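Side-chain contacts in regulating synaptic membrane exocytosis protein 2 (Rattus norvegicus, PDB 2BWQ), which probably takes part in regulating neurotransmitter release at synapses as a Rab3-interacting molecule, represented here by its C2A domain: residues Lys10-Lys15 and Gln19-Ile24; Pro31-Glu34 and Pro38-Pro41; Thr116-Leu119 and Pro123-Tyr126. All blocks are in the same frame, centred on the assembly; numbering follows the deposited sequence. Where two conformers were deposited one is given.

Interaction 1 of 3, residues Lys10-Lys15 and Gln19-Ile24; sequences KLWFDK and QLIVTI
K10, W12 and D14 each face a partner on strand 19-24 (T23, I21 and Q19), and in all three pairs the main-chain N-H and C=O groups are bonded in both directions. The bond from I21 N to W12 O is 2.8 Å long and nearly straight (171°). At the turn end the pair is lopsided: D14 N lies 2.8 Å from Q19 O, whereas Q19 N to D14 O stretches to 3.3 Å. The two non-hydrogen-bonded pairs, L11 with V22 and F13 with L20, alternate with these. L11 CA also makes a CA-H...O contact of 3.4 Å to I21 O.

Apolar contacts form on both faces of the sheet. On the face of L11, F13, L20 and V22, L11 CD2 meets V22 CG1 at 3.9 Å, while L20 and V22 pack on F47 and I45 of the other sheet. On the opposite face the W12 ring lies alongside I21, with CE3 3.7 Å from CG1. W12 CG is anti to its own N (chi1 179°), which runs the ring out beside I21.

The polar contacts gather round K10. Its chain, bent at chi3 and chi4, turns NZ toward T23 and a water, which also bonds K10 O and T23 OG1, 2.8 Å from the hydroxyl. NZ has a salt bridge to D121, and T23 OG1 a hydrogen bond to T73.

With axes at 167°, this is an antiparallel beta hairpin, the opening one of the C2 beta-sandwich.

Interaction 2 of 3, residues Pro31-Glu34 and Pro38-Pro41; sequences PSRE and PRNP
R33 and R39 reach over each other in the loop that joins strands 19-28 and 41-48 of the C2 beta-sandwich, the loop that corresponds to the first calcium-binding loop of C2 domains such as those of synaptotagmins. Their guanidinium planes stand almost perpendicular, 89° apart. R39 offers a face to the chain of R33, whose CG sits 3.7 Å from R39 NH1, offset toward the rim of that group.

R39 turns at its second torsion (chi2 -61°), and this bend brings the edge of its guanidinium up to the carbonyls of P31 and S32. There NE donates to P31 O at 2.7 Å in a nearly straight bond (172°), with the oxygen lying in the guanidinium plane. NH2 adds two weak bonds, one to the same P31 O and one to S32 O at 2.9 Å. One arginine thus reaches two successive carbonyls, P31 O firmly and S32 O weakly.

R33 runs extended from CG to NE in the other sense and lays a face of its guanidinium on P38 O, which sits 3.2 Å above the centre of the plane. This is an approach from above rather than a hydrogen bond. Beyond it, the amide of N40 stands upright against the guanidinium edge.

D95 lies between the two positive groups and pairs with both, R33 NH2 with its OD1 and R39 NH1 with its OD2, while E105 gives R39 NH1 a second carboxylate. The acidic pair probably offsets the charge of two arginines whose NE (R33) and NH1 (R39) are 4.5 Å apart. N40 holds K64 N and Q96 O through its amide, leaving ND2 3.4 Å from R33 NH2, donor beside donor.

Interaction 3 of 3, residues Thr116-Leu119 and Pro123-Tyr126; sequences TALL and PHWY
L118 is the centre of an inverse gamma turn, closed by a weak bond of 3.0 Å from L119 N to A117 O, and it faces H124 across a CA-CA separation of 8.4 Å. The turn belongs to the loop that brings the chain of the C2 beta-sandwich from strand 105-113 to the edge strand 123-127.

The side chain of L118 points at that strand and does nearly all the touching. Its CD1 methyl comes down over one face of the H124 ring in a CH-pi contact, 4.0 Å from the ring centroid and 18° off the normal. The two side chains cross at about a right angle.

Y126, two residues on and on the same side of the strand, reaches past L118 in the opposite sense, its side chain also touching I110 and I112 of the other sheet. Y126 OH comes 3.7 Å from L118 CD1. Replacing H124 by alanine removes the ring face under CD1, and the leucine methyl would probably be less restrained, with Y126 OH as its remaining neighbour on the strand. A water completes the join between loop and strand: it accepts the N-H of L118 at 2.8 Å and is hydrogen-bonded to Y126 OH at 2.8 Å.

In the fold
Along the chain the three contacts follow one another without overlap. Interactions 1 and 3 share a sheet, in which strands 6-14 and 123-127 are neighbours; their centres are 10 Å apart and they touch, L11 CB meeting L118 O at 3.6 Å and L119 CD2 at 3.8 Å. The first hairpin thus packs against the loop that leads into the last strand. Interaction 2 lies on the opposite side of the chain's centre from interaction 1, about 29 Å from it and 25 Å from interaction 3, centre to centre, in the loop leading to the second sheet. That end corresponds to the calcium-binding tip of related C2 domains, and in this loop arginines pair with carboxylates.

Interaction 1 of 3, residues Lys10-Lys15 and Gln19-Ile24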
loop_
_atom_site.group_PDB
_atom_site.type_symbol
_atom_site.label_atom_id
_atom_site.label_comp_id
_atom_site.label_asym_id
_atom_site.label_seq_id
_atom_site.Cartn_x
_atom_site.Cartn_y
_atom_site.Cartn_z
ATOM N N LYS A 10 3.578 1.486 -7.016
ATOM C CA LYS A 10 3.579 2.334 -8.216
ATOM C C LYS A 10 2.284 3.098 -8.260
ATOM O O LYS A 10 1.168 2.511 -8.103
ATOM C CB LYS A 10 3.723 1.428 -9.453
ATOM C CG LYS A 10 3.650 2.153 -10.827
ATOM C CD LYS A 10 4.042 1.164 -11.921
ATOM C CE LYS A 10 2.974 0.296 -12.490
ATOM N NZ LYS A 10 1.936 1.010 -13.237
ATOM N N LEU A 11 2.354 4.409 -8.466
ATOM C CA LEU A 11 1.166 5.289 -8.462
ATOM C C LEU A 11 1.053 6.023 -9.779
ATOM O O LEU A 11 2.061 6.530 -10.282
ATOM C CB LEU A 11 1.318 6.322 -7.344
ATOM C CG LEU A 11 1.500 5.808 -5.924
ATOM C CD1 LEU A 11 1.730 6.941 -4.950
ATOM C CD2 LEU A 11 0.237 5.015 -5.463
ATOM N N TRP A 12 -0.177 6.197 -10.242
ATOM C CA TRP A 12 -0.372 7.034 -11.395
ATOM C C TRP A 12 -1.802 7.575 -11.373
ATOM O O TRP A 12 -2.731 6.815 -11.134
ATOM C CB TRP A 12 -0.137 6.204 -12.671
ATOM C CG TRP A 12 -0.333 6.994 -13.940
ATOM C CD1 TRP A 12 0.414 8.093 -14.388
ATOM C CD2 TRP A 12 -1.327 6.743 -14.863
ATOM N NE1 TRP A 12 -0.168 8.541 -15.568
ATOM C CE2 TRP A 12 -1.232 7.743 -15.875
ATOM C CE3 TRP A 12 -2.328 5.792 -14.945
ATOM C CZ2 TRP A 12 -2.113 7.770 -16.955
ATOM C CZ3 TRP A 12 -3.220 5.835 -16.002
ATOM C CH2 TRP A 12 -3.108 6.814 -16.971
ATOM N N PHE A 13 -1.918 8.823 -11.761
ATOM C CA PHE A 13 -3.245 9.440 -11.920
ATOM C C PHE A 13 -3.581 9.651 -13.388
ATOM O O PHE A 13 -2.778 10.228 -14.110
ATOM C CB PHE A 13 -3.274 10.754 -11.147
ATOM C CG PHE A 13 -4.570 11.514 -11.318
ATOM C CD1 PHE A 13 -5.787 10.968 -10.887
ATOM C CD2 PHE A 13 -4.590 12.787 -11.919
ATOM C CE1 PHE A 13 -6.987 11.618 -11.073
ATOM C CE2 PHE A 13 -5.813 13.473 -12.098
ATOM C CZ PHE A 13 -6.993 12.868 -11.637
ATOM N N ASP A 14 -4.730 9.148 -13.797
ATOM C CA ASP A 14 -5.188 9.336 -15.132
ATOM C C ASP A 14 -6.108 10.584 -15.150
ATOM O O ASP A 14 -7.301 10.499 -14.705
ATOM C CB ASP A 14 -5.947 8.112 -15.574
ATOM C CG ASP A 14 -6.527 8.242 -16.994
ATOM O OD1 ASP A 14 -6.507 9.343 -17.570
ATOM O OD2 ASP A 14 -7.095 7.276 -17.456
ATOM N N LYS A 15 -5.584 11.758 -15.534
ATOM C CA LYS A 15 -6.302 13.041 -15.363
ATOM C C LYS A 15 -7.498 13.231 -16.263
ATOM O O LYS A 15 -8.396 14.006 -15.918
ATOM C CB LYS A 15 -5.348 14.239 -15.513
ATOM C CG LYS A 15 -4.893 14.531 -16.954
ATOM C CD LYS A 15 -3.802 15.619 -16.991
ATOM C CE LYS A 15 -2.998 15.681 -15.684
ATOM N NZ LYS A 15 -1.617 16.236 -15.871
ATOM N N GLN A 19 -9.124 8.664 -12.660
ATOM C CA GLN A 19 -8.866 7.458 -11.879
ATOM C C GLN A 19 -7.471 7.470 -11.323
ATOM O O GLN A 19 -6.536 7.936 -11.997
ATOM C CB GLN A 19 -8.938 6.191 -12.761
ATOM C CG GLN A 19 -10.176 5.936 -13.590
ATOM C CD GLN A 19 -10.053 4.604 -14.398
ATOM O OE1 GLN A 19 -11.057 3.914 -14.539
ATOM N NE2 GLN A 19 -8.833 4.242 -14.874
ATOM N N LEU A 20 -7.330 6.997 -10.087
ATOM C CA LEU A 20 -6.005 6.841 -9.476
ATOM C C LEU A 20 -5.650 5.353 -9.417
ATOM O O LEU A 20 -6.394 4.558 -8.810
ATOM C CB LEU A 20 -6.026 7.440 -8.065
ATOM C CG LEU A 20 -4.814 7.111 -7.211
ATOM C CD1 LEU A 20 -3.531 7.855 -7.663
ATOM C CD2 LEU A 20 -5.063 7.469 -5.809
ATOM N N ILE A 21 -4.512 4.998 -10.025
ATOM C CA ILE A 21 -4.061 3.629 -10.166
ATOM C C ILE A 21 -2.967 3.352 -9.172
ATOM O O ILE A 21 -1.962 4.087 -9.102
ATOM C CB ILE A 21 -3.556 3.397 -11.623
ATOM C CG1 ILE A 21 -4.543 3.959 -12.666
ATOM C CG2 ILE A 21 -3.299 1.867 -11.847
ATOM C CD1 ILE A 21 -5.838 3.338 -12.734
ATOM N N VAL A 22 -3.178 2.374 -8.292
ATOM C CA VAL A 22 -2.238 2.049 -7.257
ATOM C C VAL A 22 -1.812 0.621 -7.417
ATOM O O VAL A 22 -2.667 -0.282 -7.213
ATOM C CB VAL A 22 -2.928 2.276 -5.900
ATOM C CG1 VAL A 22 -2.021 1.939 -4.703
ATOM C CG2 VAL A 22 -3.437 3.700 -5.758
ATOM N N THR A 23 -0.547 0.350 -7.667
ATOM C CA THR A 23 -0.114 -1.025 -7.863
ATOM C C THR A 23 0.775 -1.382 -6.700
ATOM O O THR A 23 1.759 -0.681 -6.454
ATOM C CB THR A 23 0.666 -1.170 -9.175
ATOM O OG1 THR A 23 -0.183 -0.851 -10.301
ATOM C CG2 THR A 23 1.110 -2.652 -9.359
ATOM N N ILE A 24 0.392 -2.373 -5.882
ATOM C CA ILE A 24 1.230 -2.822 -4.749
ATOM C C ILE A 24 1.968 -4.059 -5.246
ATOM O O ILE A 24 1.348 -5.116 -5.482
ATOM C CB ILE A 24 0.318 -3.089 -3.490
ATOM C CG1 ILE A 24 1.046 -3.821 -2.372
ATOM C CG2 ILE A 24 -0.878 -3.919 -3.885
ATOM C CD1 ILE A 24 2.225 -3.044 -1.788
HETATM O O HOH W 1 0.044 1.852 -10.880
#

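Interaction 2 of 3, residues Pro31-Glu34 and Pro38-Pro41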
loop_
_atom_site.group_PDB
_atom_site.type_symbol
_atom_site.label_atom_id
_atom_site.label_comp_id
_atom_site.label_asym_id
_atom_site.label_seq_id
_atom_site.Cartn_x
_atom_site.Cartn_y
_atom_site.Cartn_z
ATOM N N PRO A 31 10.306 -8.359 8.968
ATOM C CA PRO A 31 10.835 -9.020 10.159
ATOM C C PRO A 31 10.144 -10.382 10.348
ATOM O O PRO A 31 8.905 -10.500 10.248
ATOM C CB PRO A 31 10.434 -8.052 11.300
ATOM C CG PRO A 31 9.271 -7.300 10.815
ATOM C CD PRO A 31 9.500 -7.177 9.303
ATOM N N SER A 32 10.930 -11.420 10.631
ATOM C CA SER A 32 10.360 -12.695 11.103
ATOM C C SER A 32 9.544 -12.473 12.380
ATOM O O SER A 32 9.583 -11.404 12.976
ATOM C CB SER A 32 11.501 -13.711 11.322
ATOM O OG SER A 32 12.240 -13.866 10.115
ATOM N N ARG A 33 8.741 -13.464 12.750
ATOM C CA ARG A 33 8.070 -13.504 14.049
ATOM C C ARG A 33 9.043 -13.743 15.144
ATOM O O ARG A 33 10.154 -14.226 14.924
ATOM C CB ARG A 33 7.009 -14.616 14.075
ATOM C CG ARG A 33 5.886 -14.376 13.049
ATOM C CD ARG A 33 5.002 -15.504 12.942
ATOM N NE ARG A 33 3.903 -15.202 12.049
ATOM C CZ ARG A 33 3.110 -16.135 11.576
ATOM N NH1 ARG A 33 3.312 -17.419 11.926
ATOM N NH2 ARG A 33 2.121 -15.818 10.748
ATOM N N GLU A 34 8.606 -13.513 16.383
ATOM C CA GLU A 34 9.506 -13.713 17.483
ATOM C C GLU A 34 10.039 -15.147 17.549
ATOM O O GLU A 34 11.171 -15.388 17.976
ATOM C CB GLU A 34 8.850 -13.305 18.798
ATOM C CG GLU A 34 9.055 -11.802 19.009
ATOM C CD GLU A 34 10.534 -11.539 19.373
ATOM O OE1 GLU A 34 11.038 -12.185 20.335
ATOM O OE2 GLU A 34 11.201 -10.739 18.671
ATOM N N PRO A 38 8.238 -17.234 9.409
ATOM C CA PRO A 38 7.902 -16.150 8.512
ATOM C C PRO A 38 6.439 -15.685 8.689
ATOM O O PRO A 38 5.706 -16.188 9.539
ATOM C CB PRO A 38 8.120 -16.778 7.133
ATOM C CG PRO A 38 7.799 -18.244 7.355
ATOM C CD PRO A 38 8.273 -18.555 8.751
ATOM N N ARG A 39 6.076 -14.680 7.901
ATOM C CA ARG A 39 4.793 -14.004 7.987
ATOM C C ARG A 39 3.800 -14.574 6.955
ATOM O O ARG A 39 4.200 -15.221 6.004
ATOM C CB ARG A 39 5.073 -12.514 7.651
ATOM C CG ARG A 39 6.032 -11.788 8.626
ATOM C CD ARG A 39 5.472 -11.761 10.016
ATOM N NE ARG A 39 6.381 -11.090 10.952
ATOM C CZ ARG A 39 6.039 -10.653 12.165
ATOM N NH1 ARG A 39 4.804 -10.851 12.649
ATOM N NH2 ARG A 39 6.979 -10.051 12.889
ATOM N N ASN A 40 2.537 -14.216 7.120
ATOM C CA ASN A 40 1.501 -14.382 6.109
ATOM C C ASN A 40 0.990 -13.008 5.769
ATOM O O ASN A 40 -0.019 -12.554 6.324
ATOM C CB ASN A 40 0.316 -15.221 6.613
ATOM C CG ASN A 40 0.738 -16.592 7.082
ATOM O OD1 ASN A 40 1.549 -17.310 6.433
ATOM N ND2 ASN A 40 0.173 -16.994 8.234
ATOM N N PRO A 41 1.739 -12.287 4.940
ATOM C CA PRO A 41 1.446 -10.840 4.799
ATOM C C PRO A 41 0.359 -10.462 3.782
ATOM O O PRO A 41 0.234 -11.094 2.710
ATOM C CB PRO A 41 2.822 -10.243 4.442
ATOM C CG PRO A 41 3.513 -11.377 3.696
ATOM C CD PRO A 41 2.967 -12.676 4.233
#

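Interaction 3 of 3, residues Thr116-Leu119 and Pro123-Tyr126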
loop_
_atom_site.group_PDB
_atom_site.type_symbol
_atom_site.label_atom_id
_atom_site.label_comp_id
_atom_site.label_asym_id
_atom_site.label_seq_id
_atom_site.Cartn_x
_atom_site.Cartn_y
_atom_site.Cartn_z
ATOM N N THR A 116 1.560 15.586 -2.842
ATOM C CA THR A 116 2.958 15.499 -3.186
ATOM C C THR A 116 3.397 14.113 -3.558
ATOM O O THR A 116 4.587 13.809 -3.522
ATOM C CB THR A 116 3.837 16.045 -2.025
ATOM O OG1 THR A 116 3.456 15.384 -0.818
ATOM C CG2 THR A 116 3.661 17.622 -1.880
ATOM N N ALA A 117 2.461 13.220 -3.828
ATOM C CA ALA A 117 2.784 11.848 -4.148
ATOM C C ALA A 117 3.573 11.751 -5.463
ATOM O O ALA A 117 3.482 12.607 -6.367
ATOM C CB ALA A 117 1.474 11.063 -4.334
ATOM N N LEU A 118 4.360 10.709 -5.536
ATOM C CA LEU A 118 5.110 10.354 -6.756
ATOM C C LEU A 118 4.188 9.709 -7.802
ATOM O O LEU A 118 4.158 8.488 -7.940
ATOM C CB LEU A 118 6.270 9.387 -6.392
ATOM C CG LEU A 118 7.387 10.025 -5.563
ATOM C CD1 LEU A 118 8.206 8.964 -4.855
ATOM C CD2 LEU A 118 8.299 10.831 -6.414
ATOM N N LEU A 119 3.432 10.530 -8.500
ATOM C CA LEU A 119 2.473 10.028 -9.493
ATOM C C LEU A 119 3.120 9.875 -10.854
ATOM O O LEU A 119 2.594 10.409 -11.850
ATOM C CB LEU A 119 1.284 11.004 -9.545
ATOM C CG LEU A 119 0.580 11.131 -8.185
ATOM C CD1 LEU A 119 -0.556 12.146 -8.282
ATOM C CD2 LEU A 119 0.008 9.819 -7.720
ATOM N N PRO A 123 7.631 2.288 -10.092
ATOM C CA PRO A 123 7.713 1.698 -8.777
ATOM C C PRO A 123 8.734 2.441 -7.891
ATOM O O PRO A 123 9.794 2.863 -8.383
ATOM C CB PRO A 123 8.215 0.250 -9.054
ATOM C CG PRO A 123 8.952 0.411 -10.334
ATOM C CD PRO A 123 8.318 1.498 -11.137
ATOM N N HIS A 124 8.335 2.585 -6.617
ATOM C CA HIS A 124 9.236 3.137 -5.625
ATOM C C HIS A 124 9.102 2.340 -4.342
ATOM O O HIS A 124 8.031 1.828 -4.038
ATOM C CB HIS A 124 8.840 4.604 -5.368
ATOM C CG HIS A 124 9.156 5.500 -6.517
ATOM N ND1 HIS A 124 8.259 6.104 -7.369
ATOM C CD2 HIS A 124 10.381 5.847 -6.952
ATOM C CE1 HIS A 124 8.931 6.806 -8.282
ATOM N NE2 HIS A 124 10.210 6.638 -8.056
ATOM N N TRP A 125 10.201 2.317 -3.577
ATOM C CA TRP A 125 10.201 1.653 -2.267
ATOM C C TRP A 125 9.859 2.648 -1.162
ATOM O O TRP A 125 10.327 3.813 -1.170
ATOM C CB TRP A 125 11.606 1.087 -1.971
ATOM C CG TRP A 125 11.934 -0.144 -2.796
ATOM C CD1 TRP A 125 12.784 -0.234 -3.876
ATOM C CD2 TRP A 125 11.405 -1.452 -2.606
ATOM N NE1 TRP A 125 12.831 -1.529 -4.337
ATOM C CE2 TRP A 125 11.974 -2.292 -3.582
ATOM C CE3 TRP A 125 10.522 -2.007 -1.682
ATOM C CZ2 TRP A 125 11.694 -3.679 -3.646
ATOM C CZ3 TRP A 125 10.242 -3.401 -1.746
ATOM C CH2 TRP A 125 10.788 -4.184 -2.743
ATOM N N TYR A 126 9.043 2.223 -0.194
ATOM C CA TYR A 126 8.660 3.008 0.972
ATOM C C TYR A 126 8.955 2.212 2.248
ATOM O O TYR A 126 8.558 1.047 2.356
ATOM C CB TYR A 126 7.132 3.352 0.912
ATOM C CG TYR A 126 6.746 4.203 -0.290
ATOM C CD1 TYR A 126 6.494 3.624 -1.534
ATOM C CD2 TYR A 126 6.666 5.576 -0.157
ATOM C CE1 TYR A 126 6.170 4.413 -2.624
ATOM C CE2 TYR A 126 6.295 6.381 -1.260
ATOM C CZ TYR A 126 6.050 5.773 -2.478
ATOM O OH TYR A 126 5.676 6.548 -3.574
HETATM O O HOH W 2 4.478 9.024 -3.250
#